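Beta-galactosidase (Bacteroides thetaiotaomicron, PDB 5MUJ) probably hydrolyses glycosidic linkages in side chain B of the plant pectin rhamnogalacturonan II as an arabinofuranosidase, and binds a glycan in its pocket. Local coordinates at residues D55-I60 / N80-T85. Residues are numbered along the deposited sequence; the frame is centred on the assembly and turned at random.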
loop_
_atom_site.group_PDB
_atom_site.type_symbol
_atom_site.label_atom_id
_atom_site.label_comp_id
_atom_site.label_asym_id
_atom_site.label_seq_id
_atom_site.Cartn_x
_atom_site.Cartn_y
_atom_site.Cartn_z
ATOM N N ASP A 55 11.693 10.834 -16.131
ATOM C CA ASP A 55 11.611 12.282 -16.266
ATOM C C ASP A 55 10.886 12.821 -15.045
ATOM O O ASP A 55 10.469 12.027 -14.202
ATOM C CB ASP A 55 10.908 12.690 -17.561
ATOM C CG ASP A 55 9.513 12.137 -17.663
ATOM O OD1 ASP A 55 8.682 12.428 -16.753
ATOM O OD2 ASP A 55 9.245 11.398 -18.644
ATOM N N ASN A 56 10.745 14.146 -14.959
ATOM C CA ASN A 56 10.100 14.798 -13.807
ATOM C C ASN A 56 8.585 14.936 -13.871
ATOM O O ASN A 56 8.011 15.450 -12.932
ATOM C CB ASN A 56 10.720 16.188 -13.573
ATOM C CG ASN A 56 12.151 16.087 -13.105
ATOM O OD1 ASN A 56 13.035 16.843 -13.529
ATOM N ND2 ASN A 56 12.397 15.100 -12.261
ATOM N N TYR A 57 7.964 14.408 -14.916
ATOM C CA TYR A 57 6.510 14.467 -15.109
ATOM C C TYR A 57 5.861 13.078 -14.959
ATOM O O TYR A 57 4.771 12.793 -15.503
ATOM C CB TYR A 57 6.219 15.141 -16.455
ATOM C CG TYR A 57 6.756 16.538 -16.461
ATOM C CD1 TYR A 57 8.117 16.790 -16.673
ATOM C CD2 TYR A 57 5.925 17.612 -16.152
ATOM C CE1 TYR A 57 8.615 18.076 -16.597
ATOM C CE2 TYR A 57 6.413 18.901 -16.078
ATOM C CZ TYR A 57 7.754 19.133 -16.315
ATOM O OH TYR A 57 8.228 20.419 -16.230
ATOM N N HIS A 58 6.495 12.226 -14.166
ATOM C CA HIS A 58 5.932 10.964 -13.729
ATOM C C HIS A 58 6.397 10.742 -12.311
ATOM O O HIS A 58 7.538 11.111 -11.934
ATOM C CB HIS A 58 6.320 9.766 -14.632
ATOM C CG HIS A 58 5.857 9.899 -16.051
ATOM N ND1 HIS A 58 4.650 9.405 -16.504
ATOM C CD2 HIS A 58 6.448 10.470 -17.124
ATOM C CE1 HIS A 58 4.518 9.680 -17.790
ATOM N NE2 HIS A 58 5.594 10.325 -18.190
ATOM N N LYS A 59 5.519 10.134 -11.516
ATOM C CA LYS A 59 5.815 9.744 -10.160
ATOM C C LYS A 59 5.372 8.305 -9.980
ATOM O O LYS A 59 4.303 7.930 -10.436
ATOM C CB LYS A 59 5.065 10.658 -9.174
ATOM C CG LYS A 59 5.402 12.126 -9.326
ATOM C CD LYS A 59 4.536 13.010 -8.412
ATOM C CE LYS A 59 4.603 14.511 -8.694
ATOM N NZ LYS A 59 5.931 15.128 -8.398
ATOM N N ILE A 60 6.171 7.527 -9.262
ATOM C CA ILE A 60 5.989 6.083 -9.110
ATOM C C ILE A 60 5.860 5.720 -7.613
ATOM O O ILE A 60 6.708 6.115 -6.807
ATOM C CB ILE A 60 7.173 5.329 -9.775
ATOM C CG1 ILE A 60 7.040 5.446 -11.305
ATOM C CG2 ILE A 60 7.200 3.873 -9.323
ATOM C CD1 ILE A 60 8.200 4.857 -12.086
ATOM N N ASN A 80 1.046 10.754 -13.860
ATOM C CA ASN A 80 1.744 11.301 -15.040
ATOM C C ASN A 80 1.755 12.815 -15.069
ATOM O O ASN A 80 1.431 13.448 -16.085
ATOM C CB ASN A 80 1.190 10.726 -16.343
ATOM C CG ASN A 80 -0.271 11.073 -16.561
ATOM O OD1 ASN A 80 -0.993 11.427 -15.622
ATOM N ND2 ASN A 80 -0.725 10.935 -17.785
ATOM N N GLY A 81 2.169 13.382 -13.945
ATOM C CA GLY A 81 2.303 14.822 -13.789
ATOM C C GLY A 81 3.462 15.135 -12.858
ATOM O O GLY A 81 3.888 14.274 -12.098
ATOM N N LYS A 82 3.943 16.374 -12.920
ATOM C CA LYS A 82 4.920 16.928 -11.948
ATOM C C LYS A 82 4.296 17.561 -10.703
ATOM O O LYS A 82 4.881 17.532 -9.621
ATOM C CB LYS A 82 5.792 17.989 -12.628
ATOM C CG LYS A 82 6.925 18.509 -11.760
ATOM C CD LYS A 82 7.914 19.380 -12.516
ATOM C CE LYS A 82 9.073 19.771 -11.610
ATOM N NZ LYS A 82 8.694 20.778 -10.589
ATOM N N THR A 83 3.131 18.165 -10.893
ATOM C CA THR A 83 2.444 18.940 -9.861
ATOM C C THR A 83 1.146 18.237 -9.453
ATOM O O THR A 83 0.812 17.156 -9.965
ATOM C CB THR A 83 2.115 20.372 -10.356
ATOM O OG1 THR A 83 0.997 20.345 -11.264
ATOM C CG2 THR A 83 3.316 21.040 -11.030
ATOM N N GLY A 84 0.419 18.879 -8.535
ATOM C CA GLY A 84 -0.874 18.391 -8.053
ATOM C C GLY A 84 -1.997 18.343 -9.068
ATOM O O GLY A 84 -2.964 17.621 -8.875
ATOM N N THR A 85 -1.899 19.122 -10.141
ATOM C CA THR A 85 -3.002 19.200 -11.092
ATOM C C THR A 85 -2.707 18.917 -12.557
ATOM O O THR A 85 -3.651 18.833 -13.341
ATOM C CB THR A 85 -3.677 20.596 -11.004
ATOM O OG1 THR A 85 -2.729 21.613 -11.335
ATOM C CG2 THR A 85 -4.221 20.852 -9.609
#
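Lys-82 lays its aliphatic chain across the ring of Tyr-57. Its CG stands anti to the backbone N (chi1 -174°), and Lys-82 CD further along makes an off-centre CH-pi contact 4.2 Å from the centroid of the Tyr-57 ring. Nearer the backbone, Lys-82 CB lies 3.5 Å from Tyr-57 CD2 and also touches the carbonyl oxygen of Asn-56. The tyrosine is held at both ends: its OH is hydrogen-bonded to Glu-378, while Tyr-57 N donates to Asp-55 OD1 at 2.8 Å, closing an Asx turn just before strand 59-68.

Beyond this pair, Lys-59 runs extended past the Gly-81 carbonyl and bends only at its last torsion (chi4 -67°). Lys-59 NZ donates to Lys-82 O at 2.9 Å from above the carbonyl plane, and it also bonds Glu-355 O. An alanine at Lys-59 would probably leave both carbonyls without this donor and open a gap beside Gly-81 O. Elsewhere in the contact, His-58 ND1 packs 3.7 Å from Asn-80 CB, and Asn-80 OD1 accepts a hydrogen bond from Arg-88 N.

The contact thus joins the start of strand 59-68, first strand of a blade of the five-bladed beta-propeller, with the loop between strands 71-79 and 90-97 of the same blade, where Gly-84 touches a bound rhamnose. Gly-81 O is buried without a partner, and Lys-59 is the one hydrogen-bond donor between the segments, its ammonium group probably offsetting the partial charge of two backbone oxygens beside the Tyr-57/Lys-82 overlap.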